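Local coordinates for protein type III restriction-modification enzyme EcoP15I Mod subunit (Escherichia coli, PDB 4ZCF) that methylates the adenine at the fifth position of the DNA site 5'-CAGCAG-3', using S-adenosyl-L-methionine, and joins the Res subunit for DNA restriction, at residues A448-V451 against F452-N456; T491-R494 against L495-A498. All coordinates share one frame; numbering follows the deposited sequence.

Contact 1. Residues A448-V451 against F452-N456; sequences AHTV and FNLNN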
loop_
_atom_site.group_PDB
_atom_site.type_symbol
_atom_site.label_atom_id
_atom_site.label_comp_id
_atom_site.label_asym_id
_atom_site.label_seq_id
_atom_site.Cartn_x
_atom_site.Cartn_y
_atom_site.Cartn_z
ATOM N N ALA A 448 -2.027 1.452 -23.289
ATOM C CA ALA A 448 -3.092 0.951 -24.144
ATOM C C ALA A 448 -2.476 0.113 -25.260
ATOM O O ALA A 448 -2.894 -1.015 -25.457
ATOM C CB ALA A 448 -3.876 2.125 -24.706
ATOM N N HIS A 449 -1.407 0.629 -25.897
ATOM C CA HIS A 449 -0.659 -0.041 -26.955
ATOM C C HIS A 449 -0.113 -1.375 -26.431
ATOM O O HIS A 449 -0.330 -2.415 -27.054
ATOM C CB HIS A 449 0.462 0.878 -27.480
ATOM C CG HIS A 449 1.140 0.396 -28.734
ATOM N ND1 HIS A 449 1.917 1.255 -29.508
ATOM C CD2 HIS A 449 1.167 -0.838 -29.299
ATOM C CE1 HIS A 449 2.394 0.519 -30.497
ATOM N NE2 HIS A 449 1.955 -0.742 -30.425
ATOM N N THR A 450 0.539 -1.344 -25.261
ATOM C CA THR A 450 1.087 -2.501 -24.565
ATOM C C THR A 450 0.013 -3.576 -24.356
ATOM O O THR A 450 0.325 -4.752 -24.467
ATOM C CB THR A 450 1.734 -2.017 -23.253
ATOM O OG1 THR A 450 2.834 -1.141 -23.552
ATOM C CG2 THR A 450 2.192 -3.153 -22.368
ATOM N N VAL A 451 -1.244 -3.190 -24.074
ATOM C CA VAL A 451 -2.359 -4.145 -23.916
ATOM C C VAL A 451 -2.679 -4.793 -25.287
ATOM O O VAL A 451 -2.858 -6.012 -25.344
ATOM C CB VAL A 451 -3.602 -3.554 -23.179
ATOM C CG1 VAL A 451 -4.770 -4.524 -23.194
ATOM C CG2 VAL A 451 -3.257 -3.174 -21.732
ATOM N N PHE A 452 -2.662 -3.996 -26.392
ATOM C CA PHE A 452 -2.866 -4.518 -27.759
ATOM C C PHE A 452 -1.820 -5.595 -28.062
ATOM O O PHE A 452 -2.217 -6.712 -28.386
ATOM C CB PHE A 452 -2.858 -3.402 -28.836
ATOM C CG PHE A 452 -4.039 -2.440 -28.849
ATOM C CD1 PHE A 452 -5.341 -2.897 -28.642
ATOM C CD2 PHE A 452 -3.854 -1.088 -29.131
ATOM C CE1 PHE A 452 -6.434 -2.027 -28.717
ATOM C CE2 PHE A 452 -4.949 -0.211 -29.179
ATOM C CZ PHE A 452 -6.230 -0.691 -28.972
ATOM N N ASN A 453 -0.506 -5.307 -27.853
ATOM C CA ASN A 453 0.585 -6.282 -28.069
ATOM C C ASN A 453 0.484 -7.524 -27.186
ATOM O O ASN A 453 0.797 -8.620 -27.645
ATOM C CB ASN A 453 1.957 -5.655 -27.815
ATOM C CG ASN A 453 2.375 -4.527 -28.712
ATOM O OD1 ASN A 453 3.408 -3.895 -28.474
ATOM N ND2 ASN A 453 1.595 -4.223 -29.741
ATOM N N LEU A 454 0.131 -7.345 -25.894
ATOM C CA LEU A 454 0.028 -8.473 -24.977
ATOM C C LEU A 454 -1.119 -9.407 -25.350
ATOM O O LEU A 454 -0.895 -10.594 -25.455
ATOM C CB LEU A 454 -0.021 -8.019 -23.502
ATOM C CG LEU A 454 1.291 -7.460 -22.888
ATOM C CD1 LEU A 454 1.018 -6.668 -21.584
ATOM C CD2 LEU A 454 2.339 -8.558 -22.659
ATOM N N ASN A 455 -2.324 -8.871 -25.601
ATOM C CA ASN A 455 -3.536 -9.605 -25.991
ATOM C C ASN A 455 -3.419 -10.458 -27.250
ATOM O O ASN A 455 -4.072 -11.497 -27.324
ATOM C CB ASN A 455 -4.725 -8.668 -26.086
ATOM C CG ASN A 455 -5.352 -8.287 -24.765
ATOM O OD1 ASN A 455 -4.828 -8.536 -23.673
ATOM N ND2 ASN A 455 -6.516 -7.694 -24.847
ATOM N N ASN A 456 -2.607 -10.062 -28.195
ATOM C CA ASN A 456 -2.495 -10.816 -29.417
ATOM C C ASN A 456 -1.346 -11.749 -29.371
ATOM O O ASN A 456 -0.941 -12.262 -30.361
ATOM C CB ASN A 456 -2.457 -9.929 -30.666
ATOM C CG ASN A 456 -1.206 -9.149 -30.769
ATOM O OD1 ASN A 456 -0.331 -9.288 -29.953
ATOM N ND2 ASN A 456 -1.106 -8.336 -31.766
#
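Ala448 begins the turn by accepting the backbone N-H of Phe452 on its carbonyl oxygen, with Phe452 N 3.1 Å from Ala448 O. The same oxygen lies over one face of the Phe452 ring, whose other company includes Phe464, met edge-to-face. At His449 the carbonyl is taken up likewise, Asn453 N donating to His449 O. Its imidazole, with CG anti to the backbone N (chi1 -170°), swings along the helix to the side chain of Asn453, where ND2 comes to the ring edge, 3.4 Å from His449 CD2. Ring and amide planes stand 76° apart, and Asn453 ND2 also makes a weak hydrogen bond to Asn502. Replacing Asn453 by an alanine would probably leave a gap beside the His449 ring edge and deprive Asn502 of that weak bond. Thr450 turns its methyl CG2 alongside Leu454 CD1, 3.8 Å away, while its hydroxyl returns to Thr446 O. Val451 closes the series: Asn455 N donates to Val451 O at 2.9 Å, and CG1 runs beside the Asn455 amide, whose OD1 accepts Tyr462 N from the next strand. Such i to i+4 bonds are those of an alpha-helix, here the C-terminal part of helix 446-455, which leaves helical geometry at Asn456 and belongs to a beta-alpha-beta unit between strands 434-439 and 461-468 in the Rossmann-like methyltransferase fold.

Contact 2. Residues T491-R494 against L495-A498; sequences TKER and LIRA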
loop_
_atom_site.group_PDB
_atom_site.type_symbol
_atom_site.label_atom_id
_atom_site.label_comp_id
_atom_site.label_asym_id
_atom_site.label_seq_id
_atom_site.Cartn_x
_atom_site.Cartn_y
_atom_site.Cartn_z
ATOM N N THR A 491 -3.286 11.033 -29.000
ATOM C CA THR A 491 -3.514 9.831 -28.204
ATOM C C THR A 491 -4.516 8.948 -28.904
ATOM O O THR A 491 -4.226 7.772 -29.079
ATOM C CB THR A 491 -3.913 10.195 -26.757
ATOM O OG1 THR A 491 -2.860 10.977 -26.200
ATOM C CG2 THR A 491 -4.186 8.964 -25.881
ATOM N N LYS A 492 -5.684 9.503 -29.301
ATOM C CA LYS A 492 -6.757 8.774 -30.008
ATOM C C LYS A 492 -6.206 8.143 -31.294
ATOM O O LYS A 492 -6.382 6.940 -31.494
ATOM C CB LYS A 492 -7.951 9.709 -30.300
ATOM C CG LYS A 492 -9.119 9.057 -31.066
ATOM C CD LYS A 492 -10.117 10.145 -31.505
ATOM C CE LYS A 492 -11.382 9.572 -32.101
ATOM N NZ LYS A 492 -12.345 10.644 -32.459
ATOM N N GLU A 493 -5.474 8.938 -32.103
ATOM C CA GLU A 493 -4.826 8.500 -33.334
ATOM C C GLU A 493 -3.789 7.405 -33.110
ATOM O O GLU A 493 -3.764 6.450 -33.895
ATOM C CB GLU A 493 -4.209 9.696 -34.096
ATOM C CG GLU A 493 -3.482 9.351 -35.400
ATOM C CD GLU A 493 -4.269 8.799 -36.583
ATOM O OE1 GLU A 493 -5.335 8.175 -36.377
ATOM O OE2 GLU A 493 -3.779 8.947 -37.726
ATOM N N ARG A 494 -2.946 7.524 -32.049
ATOM C CA ARG A 494 -1.908 6.518 -31.741
ATOM C C ARG A 494 -2.515 5.166 -31.471
ATOM O O ARG A 494 -1.915 4.152 -31.826
ATOM C CB ARG A 494 -1.032 6.925 -30.536
ATOM C CG ARG A 494 0.249 6.117 -30.456
ATOM C CD ARG A 494 0.331 5.034 -29.380
ATOM N NE ARG A 494 1.302 5.501 -28.388
ATOM C CZ ARG A 494 2.313 4.809 -27.885
ATOM N NH1 ARG A 494 2.468 3.532 -28.184
ATOM N NH2 ARG A 494 3.151 5.382 -27.036
ATOM N N LEU A 495 -3.673 5.147 -30.786
ATOM C CA LEU A 495 -4.389 3.923 -30.432
ATOM C C LEU A 495 -5.063 3.340 -31.657
ATOM O O LEU A 495 -5.077 2.130 -31.811
ATOM C CB LEU A 495 -5.404 4.223 -29.331
ATOM C CG LEU A 495 -4.943 4.209 -27.877
ATOM C CD1 LEU A 495 -3.728 5.055 -27.671
ATOM C CD2 LEU A 495 -6.046 4.704 -26.966
ATOM N N ILE A 496 -5.604 4.200 -32.544
ATOM C CA ILE A 496 -6.205 3.799 -33.826
ATOM C C ILE A 496 -5.145 3.053 -34.654
ATOM O O ILE A 496 -5.397 1.925 -35.092
ATOM C CB ILE A 496 -6.826 5.012 -34.584
ATOM C CG1 ILE A 496 -8.218 5.370 -33.986
ATOM C CG2 ILE A 496 -6.916 4.736 -36.115
ATOM C CD1 ILE A 496 -8.715 6.761 -34.351
ATOM N N ARG A 497 -3.947 3.657 -34.799
ATOM C CA ARG A 497 -2.821 3.077 -35.536
ATOM C C ARG A 497 -2.301 1.783 -34.910
ATOM O O ARG A 497 -2.079 0.804 -35.621
ATOM C CB ARG A 497 -1.706 4.114 -35.744
ATOM C CG ARG A 497 -2.147 5.224 -36.687
ATOM C CD ARG A 497 -1.002 6.129 -37.061
ATOM N NE ARG A 497 -1.453 7.386 -37.660
ATOM C CZ ARG A 497 -0.679 8.213 -38.350
ATOM N NH1 ARG A 497 0.580 7.898 -38.605
ATOM N NH2 ARG A 497 -1.174 9.330 -38.839
ATOM N N ALA A 498 -2.157 1.773 -33.579
ATOM C CA ALA A 498 -1.687 0.656 -32.775
ATOM C C ALA A 498 -2.699 -0.482 -32.785
ATOM O O ALA A 498 -2.323 -1.634 -32.572
ATOM C CB ALA A 498 -1.441 1.130 -31.345
#
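Glu493 and Arg497, one helical turn apart, form a salt bridge in which a single carboxylate oxygen serves two donors. Glu493 OE2 lies 2.9 Å from Arg497 NH2 and 2.8 Å from Arg497 NE, the latter bond being weak. The oxygen sits at the edge of the guanidinium, in its plane, and NH2 reaches it from the anti side; carboxylate and guanidinium planes are 79° apart. Glu493 can meet the extended arginine because its chain bends at chi2 (66°). Arg497 NH1 has a separate partner, Leu406 O, so the guanidinium is held from two quarters. Beneath the pair, Arg497 N donates to Glu493 O at 2.9 Å, one of the i to i+4 backbone bonds that define this alpha-helix, 487-500. The Arg494 side chain, bent at chi2 and chi3, gives its NE to Ser444 O, while Ala498 N donates to Arg494 O at 3.0 Å. Side-chain packing completes the turn. Lys492 CG lies 4.0 Å from Ile496 CD1, the two chains running side by side. Ile496 CG2 is also touched by Glu493 OE1, across nearly a right angle. Leu495 CD1 lies against the carbonyl oxygen of Thr491, its CG being anti to its own carbonyl carbon (chi1 -85°), and the side chain packs inward on Leu97 of strand 96-99 and on Ala448 of helix 446-455.

How the contacts relate
Contact 1 and contact 2 belong to neighbouring helices, 446-455 and 487-500, which touch directly; the centres of the two contacts are about 12 Å apart. The first is the more buried: its helix connects the parallel strands 434-439 and 461-468 of the central sheet, and its side-chain contacts are mostly aliphatic, aromatic or amide. The second is only partly buried, and its outer side carries charged chains, including a salt bridge that has no counterpart in 448-456. Where the helices meet, the Ala498 methyl packs on the His449 ring, CB being 3.7 Å from His449 CG, while the Phe452 ring approaches the backbone of Leu495. A weak hydrogen bond links Arg494 NH1 and His449 ND1.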